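Inositol monophosphatase family protein (Staphylococcus aureus subsp. aureus MSSA476, PDB 4I3Y) hydrolyses inositol monophosphates to inositol and phosphate, probably with the help of active-site magnesium ions, and is inhibited by lithium. Local coordinates at residues Leu90-Pro95 with Ile238-Gly243; Asp194-Ala199 with Ala217-Phe222. One frame throughout, in Å; residues are numbered along the deposited sequence.

Interaction 1 (Leu90-Pro95 with Ile238-Gly243); sequences LWIMDP and IDHLKG. With MG (magnesium ion), chain D.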
loop_
_atom_site.group_PDB
_atom_site.type_symbol
_atom_site.label_atom_id
_atom_site.label_comp_id
_atom_site.label_asym_id
_atom_site.label_seq_id
_atom_site.Cartn_x
_atom_site.Cartn_y
_atom_site.Cartn_z
ATOM N N LEU A 90 -21.721 -15.982 17.572
ATOM C CA LEU A 90 -20.265 -16.015 17.590
ATOM C C LEU A 90 -19.640 -14.806 16.908
ATOM O O LEU A 90 -19.990 -14.485 15.759
ATOM C CB LEU A 90 -19.791 -17.226 16.825
ATOM C CG LEU A 90 -18.253 -17.295 16.749
ATOM C CD1 LEU A 90 -17.510 -17.445 18.054
ATOM C CD2 LEU A 90 -17.885 -18.379 15.759
ATOM N N TRP A 91 -18.721 -14.182 17.620
ATOM C CA TRP A 91 -17.880 -13.104 17.104
ATOM C C TRP A 91 -16.470 -13.630 16.779
ATOM O O TRP A 91 -15.836 -14.256 17.622
ATOM C CB TRP A 91 -17.777 -11.966 18.135
ATOM C CG TRP A 91 -19.122 -11.260 18.250
ATOM C CD1 TRP A 91 -20.187 -11.646 19.036
ATOM C CD2 TRP A 91 -19.580 -10.126 17.482
ATOM N NE1 TRP A 91 -21.281 -10.784 18.837
ATOM C CE2 TRP A 91 -20.931 -9.844 17.902
ATOM C CE3 TRP A 91 -18.979 -9.302 16.528
ATOM C CZ2 TRP A 91 -21.688 -8.762 17.385
ATOM C CZ3 TRP A 91 -19.715 -8.233 16.002
ATOM C CH2 TRP A 91 -21.081 -7.980 16.428
ATOM N N ILE A 92 -15.974 -13.351 15.570
ATOM C CA ILE A 92 -14.566 -13.659 15.321
ATOM C C ILE A 92 -13.802 -12.338 15.244
ATOM O O ILE A 92 -14.265 -11.371 14.598
ATOM C CB ILE A 92 -14.386 -14.476 14.062
ATOM C CG1 ILE A 92 -15.189 -15.777 14.183
ATOM C CG2 ILE A 92 -12.878 -14.696 13.809
ATOM C CD1 ILE A 92 -14.930 -16.776 13.054
ATOM N N MET A 93 -12.688 -12.238 15.975
ATOM C CA MET A 93 -11.941 -10.960 15.983
ATOM C C MET A 93 -10.457 -11.080 15.703
ATOM O O MET A 93 -9.754 -11.844 16.372
ATOM C CB MET A 93 -12.077 -10.225 17.316
ATOM C CG MET A 93 -11.343 -8.881 17.390
ATOM S SD MET A 93 -11.424 -8.152 19.054
ATOM C CE MET A 93 -11.564 -6.436 18.609
ATOM N N ASP A 94 -9.972 -10.235 14.787
ATOM C CA ASP A 94 -8.526 -9.988 14.682
ATOM C C ASP A 94 -8.262 -8.577 15.252
ATOM O O ASP A 94 -8.638 -7.582 14.598
ATOM C CB ASP A 94 -8.102 -10.033 13.229
ATOM C CG ASP A 94 -6.614 -10.164 13.088
ATOM O OD1 ASP A 94 -5.882 -9.745 14.015
ATOM O OD2 ASP A 94 -6.228 -10.767 12.086
ATOM N N PRO A 95 -7.674 -8.479 16.474
ATOM C CA PRO A 95 -7.681 -7.132 17.045
ATOM C C PRO A 95 -6.774 -6.174 16.297
ATOM O O PRO A 95 -7.093 -4.980 16.181
ATOM C CB PRO A 95 -7.241 -7.356 18.474
ATOM C CG PRO A 95 -6.418 -8.664 18.429
ATOM C CD PRO A 95 -7.144 -9.503 17.418
ATOM N N ILE A 238 -15.076 -22.247 2.455
ATOM C CA ILE A 238 -14.172 -22.232 3.580
ATOM C C ILE A 238 -14.945 -22.341 4.856
ATOM O O ILE A 238 -15.955 -21.650 5.059
ATOM C CB ILE A 238 -13.385 -20.880 3.637
ATOM C CG1 ILE A 238 -12.688 -20.615 2.290
ATOM C CG2 ILE A 238 -12.432 -20.850 4.821
ATOM C CD1 ILE A 238 -12.434 -19.156 1.999
ATOM N N ASP A 239 -14.441 -23.166 5.761
ATOM C CA ASP A 239 -14.980 -23.180 7.094
ATOM C C ASP A 239 -14.540 -21.909 7.849
ATOM O O ASP A 239 -13.365 -21.743 8.183
ATOM C CB ASP A 239 -14.401 -24.400 7.802
ATOM C CG ASP A 239 -15.094 -24.704 9.117
ATOM O OD1 ASP A 239 -15.850 -23.861 9.690
ATOM O OD2 ASP A 239 -14.812 -25.792 9.616
ATOM N N HIS A 240 -15.483 -21.045 8.204
ATOM C CA HIS A 240 -15.100 -19.835 8.982
ATOM C C HIS A 240 -14.513 -20.179 10.338
ATOM O O HIS A 240 -13.834 -19.358 10.978
ATOM C CB HIS A 240 -16.295 -18.882 9.166
ATOM C CG HIS A 240 -17.379 -19.427 10.071
ATOM N ND1 HIS A 240 -18.302 -20.360 9.658
ATOM C CD2 HIS A 240 -17.681 -19.155 11.366
ATOM C CE1 HIS A 240 -19.123 -20.651 10.660
ATOM N NE2 HIS A 240 -18.787 -19.907 11.703
ATOM N N LEU A 241 -14.815 -21.361 10.850
ATOM C CA LEU A 241 -14.239 -21.759 12.163
ATOM C C LEU A 241 -12.767 -22.166 12.082
ATOM O O LEU A 241 -12.040 -22.125 13.057
ATOM C CB LEU A 241 -15.064 -22.899 12.760
ATOM C CG LEU A 241 -16.173 -22.662 13.788
ATOM C CD1 LEU A 241 -16.716 -21.232 13.823
ATOM C CD2 LEU A 241 -17.283 -23.710 13.694
ATOM N N LYS A 242 -12.310 -22.564 10.916
ATOM C CA LYS A 242 -10.915 -23.067 10.779
ATOM C C LYS A 242 -10.124 -22.322 9.715
ATOM O O LYS A 242 -10.665 -21.680 8.817
ATOM C CB LYS A 242 -10.920 -24.556 10.423
ATOM C CG LYS A 242 -11.841 -25.392 11.266
ATOM C CD LYS A 242 -11.382 -25.298 12.708
ATOM C CE LYS A 242 -12.117 -26.273 13.629
ATOM N NZ LYS A 242 -11.242 -26.550 14.818
ATOM N N GLY A 243 -8.829 -22.387 9.746
ATOM C CA GLY A 243 -8.179 -21.869 8.492
ATOM C C GLY A 243 -8.811 -22.374 7.165
ATOM O O GLY A 243 -9.653 -23.253 7.177
HETATM MG MG MG D . -3.940 -9.958 14.181
HETATM O O HOH W 1 -3.836 -9.463 16.400
#
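Leu-90 lays its CD2 methyl against the CD1 methyl of Leu-241, 3.6 Å away, the two branched ends meeting at a slant. With CG anti to the backbone N (chi1 178°), Leu-90 reaches out from its strand toward the loop, while Leu-241 brings only the end of its side chain across. Two residues further on, Ile-92 points the same way, as alternation along a strand requires. Its CD1 methyl lies 3.5 Å from the carbonyl O of His-240 and 4.0 Å from the ring atom CD2 of that histidine. The CD2 methyl of Leu-90 and the CD1 methyl of Ile-92 both lie at the edge of the imidazole, near its plane, the former more loosely. No hydrogen bond joins the segments. The example illustrates how the inositol monophosphatase fold seats a connection between two strands of one sheet, 229-232 and 246-249, on the face of another, to which strand 89-97 belongs. The loop is shaped by a type I turn from Asp-239 to Lys-242, closed by Lys-242 N to Asp-239 O (3.0 Å). An Asx turn reinforces it: Leu-241 N donates to Asp-239 OD1 at 2.9 Å, arriving from above the carboxylate plane. The His-240 ring also stacks on Phe-116 of strand 110-117, and its ND1 is hydrogen-bonded to a glycerol, probably from the crystallisation liquor. Further along strand 89-97, Asp-94 OD1 binds magnesium at 2.0 Å, with Glu-76, the carbonyl of Ile-96 and a water among the other ligands.

Interaction 2 (Asp194-Ala199 with Ala217-Phe222); sequences DSMRVA and AAQFLF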
loop_
_atom_site.group_PDB
_atom_site.type_symbol
_atom_site.label_atom_id
_atom_site.label_comp_id
_atom_site.label_asym_id
_atom_site.label_seq_id
_atom_site.Cartn_x
_atom_site.Cartn_y
_atom_site.Cartn_z
ATOM N N ASP A 194 -5.870 -5.788 1.985
ATOM C CA ASP A 194 -5.698 -6.279 0.633
ATOM C C ASP A 194 -7.065 -6.856 0.185
ATOM O O ASP A 194 -7.419 -6.763 -1.017
ATOM C CB ASP A 194 -4.630 -7.402 0.569
ATOM C CG ASP A 194 -3.191 -6.891 0.649
ATOM O OD1 ASP A 194 -2.627 -6.397 -0.393
ATOM O OD2 ASP A 194 -2.596 -7.083 1.762
ATOM N N SER A 195 -7.859 -7.431 1.120
ATOM C CA SER A 195 -9.220 -7.944 0.713
ATOM C C SER A 195 -10.135 -6.838 0.295
ATOM O O SER A 195 -10.836 -6.932 -0.720
ATOM C CB SER A 195 -9.872 -8.762 1.807
ATOM O OG SER A 195 -9.046 -9.885 2.046
ATOM N N MET A 196 -10.091 -5.739 1.044
ATOM C CA MET A 196 -10.965 -4.614 0.725
ATOM C C MET A 196 -10.569 -3.975 -0.608
ATOM O O MET A 196 -11.417 -3.408 -1.298
ATOM C CB MET A 196 -10.930 -3.533 1.807
ATOM C CG MET A 196 -11.679 -3.865 3.085
ATOM S SD MET A 196 -13.431 -4.398 2.840
ATOM C CE MET A 196 -13.180 -6.149 3.170
ATOM N N ARG A 197 -9.286 -4.025 -0.969
ATOM C CA ARG A 197 -8.914 -3.528 -2.339
ATOM C C ARG A 197 -9.610 -4.393 -3.414
ATOM O O ARG A 197 -9.997 -3.894 -4.463
ATOM C CB ARG A 197 -7.430 -3.533 -2.509
ATOM C CG ARG A 197 -6.751 -2.665 -1.448
ATOM C CD ARG A 197 -5.906 -1.618 -2.160
ATOM N NE ARG A 197 -5.262 -0.750 -1.192
ATOM C CZ ARG A 197 -4.324 0.140 -1.514
ATOM N NH1 ARG A 197 -3.935 0.348 -2.772
ATOM N NH2 ARG A 197 -3.785 0.836 -0.569
ATOM N N VAL A 198 -9.840 -5.676 -3.127
ATOM C CA VAL A 198 -10.570 -6.541 -4.102
ATOM C C VAL A 198 -12.037 -6.086 -4.126
ATOM O O VAL A 198 -12.619 -5.873 -5.207
ATOM C CB VAL A 198 -10.405 -8.047 -3.778
ATOM C CG1 VAL A 198 -11.273 -8.910 -4.721
ATOM C CG2 VAL A 198 -8.931 -8.478 -3.890
ATOM N N ALA A 199 -12.589 -5.826 -2.936
ATOM C CA ALA A 199 -14.044 -5.515 -2.794
ATOM C C ALA A 199 -14.354 -4.213 -3.504
ATOM O O ALA A 199 -15.406 -4.082 -4.094
ATOM C CB ALA A 199 -14.447 -5.431 -1.333
ATOM N N ALA A 217 -12.332 -13.415 8.582
ATOM C CA ALA A 217 -13.684 -13.648 9.123
ATOM C C ALA A 217 -14.713 -12.659 8.565
ATOM O O ALA A 217 -15.824 -13.054 8.243
ATOM C CB ALA A 217 -13.651 -13.596 10.657
ATOM N N ALA A 218 -14.344 -11.389 8.417
ATOM C CA ALA A 218 -15.290 -10.373 7.932
ATOM C C ALA A 218 -15.579 -10.483 6.438
ATOM O O ALA A 218 -16.658 -10.078 5.965
ATOM C CB ALA A 218 -14.709 -8.989 8.212
ATOM N N GLN A 219 -14.588 -10.984 5.698
ATOM C CA GLN A 219 -14.619 -10.984 4.267
ATOM C C GLN A 219 -15.761 -11.835 3.661
ATOM O O GLN A 219 -16.256 -11.509 2.548
ATOM C CB GLN A 219 -13.264 -11.441 3.706
ATOM C CG GLN A 219 -12.119 -10.443 3.889
ATOM C CD GLN A 219 -11.340 -10.644 5.169
ATOM O OE1 GLN A 219 -11.926 -10.727 6.277
ATOM N NE2 GLN A 219 -10.003 -10.620 5.064
ATOM N N PHE A 220 -16.179 -12.911 4.359
ATOM C CA PHE A 220 -17.317 -13.728 3.866
ATOM C C PHE A 220 -18.496 -12.883 3.510
ATOM O O PHE A 220 -19.056 -13.026 2.434
ATOM C CB PHE A 220 -17.800 -14.758 4.899
ATOM C CG PHE A 220 -16.826 -15.905 5.136
ATOM C CD1 PHE A 220 -16.827 -17.020 4.306
ATOM C CD2 PHE A 220 -15.930 -15.875 6.226
ATOM C CE1 PHE A 220 -15.927 -18.063 4.552
ATOM C CE2 PHE A 220 -15.044 -16.896 6.453
ATOM C CZ PHE A 220 -15.027 -17.993 5.594
ATOM N N LEU A 221 -18.932 -12.016 4.424
ATOM C CA LEU A 221 -20.171 -11.275 4.129
ATOM C C LEU A 221 -19.939 -10.209 3.064
ATOM O O LEU A 221 -20.832 -9.951 2.209
ATOM C CB LEU A 221 -20.749 -10.690 5.439
ATOM C CG LEU A 221 -22.045 -9.934 5.320
ATOM C CD1 LEU A 221 -23.079 -10.871 4.753
ATOM C CD2 LEU A 221 -22.487 -9.400 6.699
ATOM N N PHE A 222 -18.724 -9.598 3.063
ATOM C CA PHE A 222 -18.384 -8.680 1.977
ATOM C C PHE A 222 -18.484 -9.379 0.627
ATOM O O PHE A 222 -18.986 -8.791 -0.327
ATOM C CB PHE A 222 -17.011 -8.027 2.189
ATOM C CG PHE A 222 -16.993 -6.948 3.266
ATOM C CD1 PHE A 222 -17.330 -5.623 2.958
ATOM C CD2 PHE A 222 -16.602 -7.239 4.562
ATOM C CE1 PHE A 222 -17.340 -4.640 3.950
ATOM C CE2 PHE A 222 -16.594 -6.261 5.561
ATOM C CZ PHE A 222 -16.937 -4.958 5.253
#
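The ring of Phe-222 has the thioether of Met-196 over one face and the backbone carbon of Ala-218 at its edge, in the ring plane. Met-196 covers that face with two atoms: CE stands 3.9 Å from the ring centroid, 15° off the normal, and SD 4.1 Å from it, 13° off. The first is a CH-pi contact and the second a Met-aromatic one, and together they show a methionine using its methyl and its sulfur on the same ring. CE leans toward the CG and CD2 atoms of Phe-222, SD toward CD1 and CE1. Bends at chi2 (-53°) and chi3 turn the thioether to lie over the ring, the Met-196 and Phe-222 side chains crossing at about a right angle, although the CB of Met-196 does not point directly at the other helix.

A second flat group in the contact is the amide of Gln-219. Ser-195 OG lies in its plane, and NE2 donates to it over 3.3 Å in a nearly straight, rather long bond. Both polar ends have further partners: Ser-195 OG is hydrogen-bonded to Cys-191 O and Gln-219 NE2 to Asp-215 O, so the buried bond belongs to a short chain running from the carbonyl of Cys-191 in helix 191-200 to that of Asp-215 in helix 213-216. Beside it the aliphatic part of Gln-219 packs closely, CG being 3.5 Å from Ser-195 CB.

In the fold, these side chains pair helix 191-200 with helix 219-225 in the interior of the protein. Strands 120-128 and 133-138 of the seven-stranded sheet back the pair, Met-196 and Phe-222 both touching Tyr-135, while Ser-195 rests on His-206 of strand 205-208.

Interactions 1 and 2 have centres about 13 Å apart and meet directly, showing how separate contacts can share neighbouring side chains. Ile-92 CG2 touches Ala-217 CB at 3.4 Å, so Ile-92 faces both the 238-243 loop and the start of segment 217-222. On the loop side, His-240 CB lies 3.6 Å from CE2 of Phe-220, a residue of the helix used in interaction 2. In sequence, both segments of interaction 2 fall between those of interaction 1. The magnesium site lies on the strand of interaction 1, where Asp-94 binds the metal beyond the packed residues; interaction 2 stands back from it, the Gln-219 side chain about 11 Å from a magnesium ion.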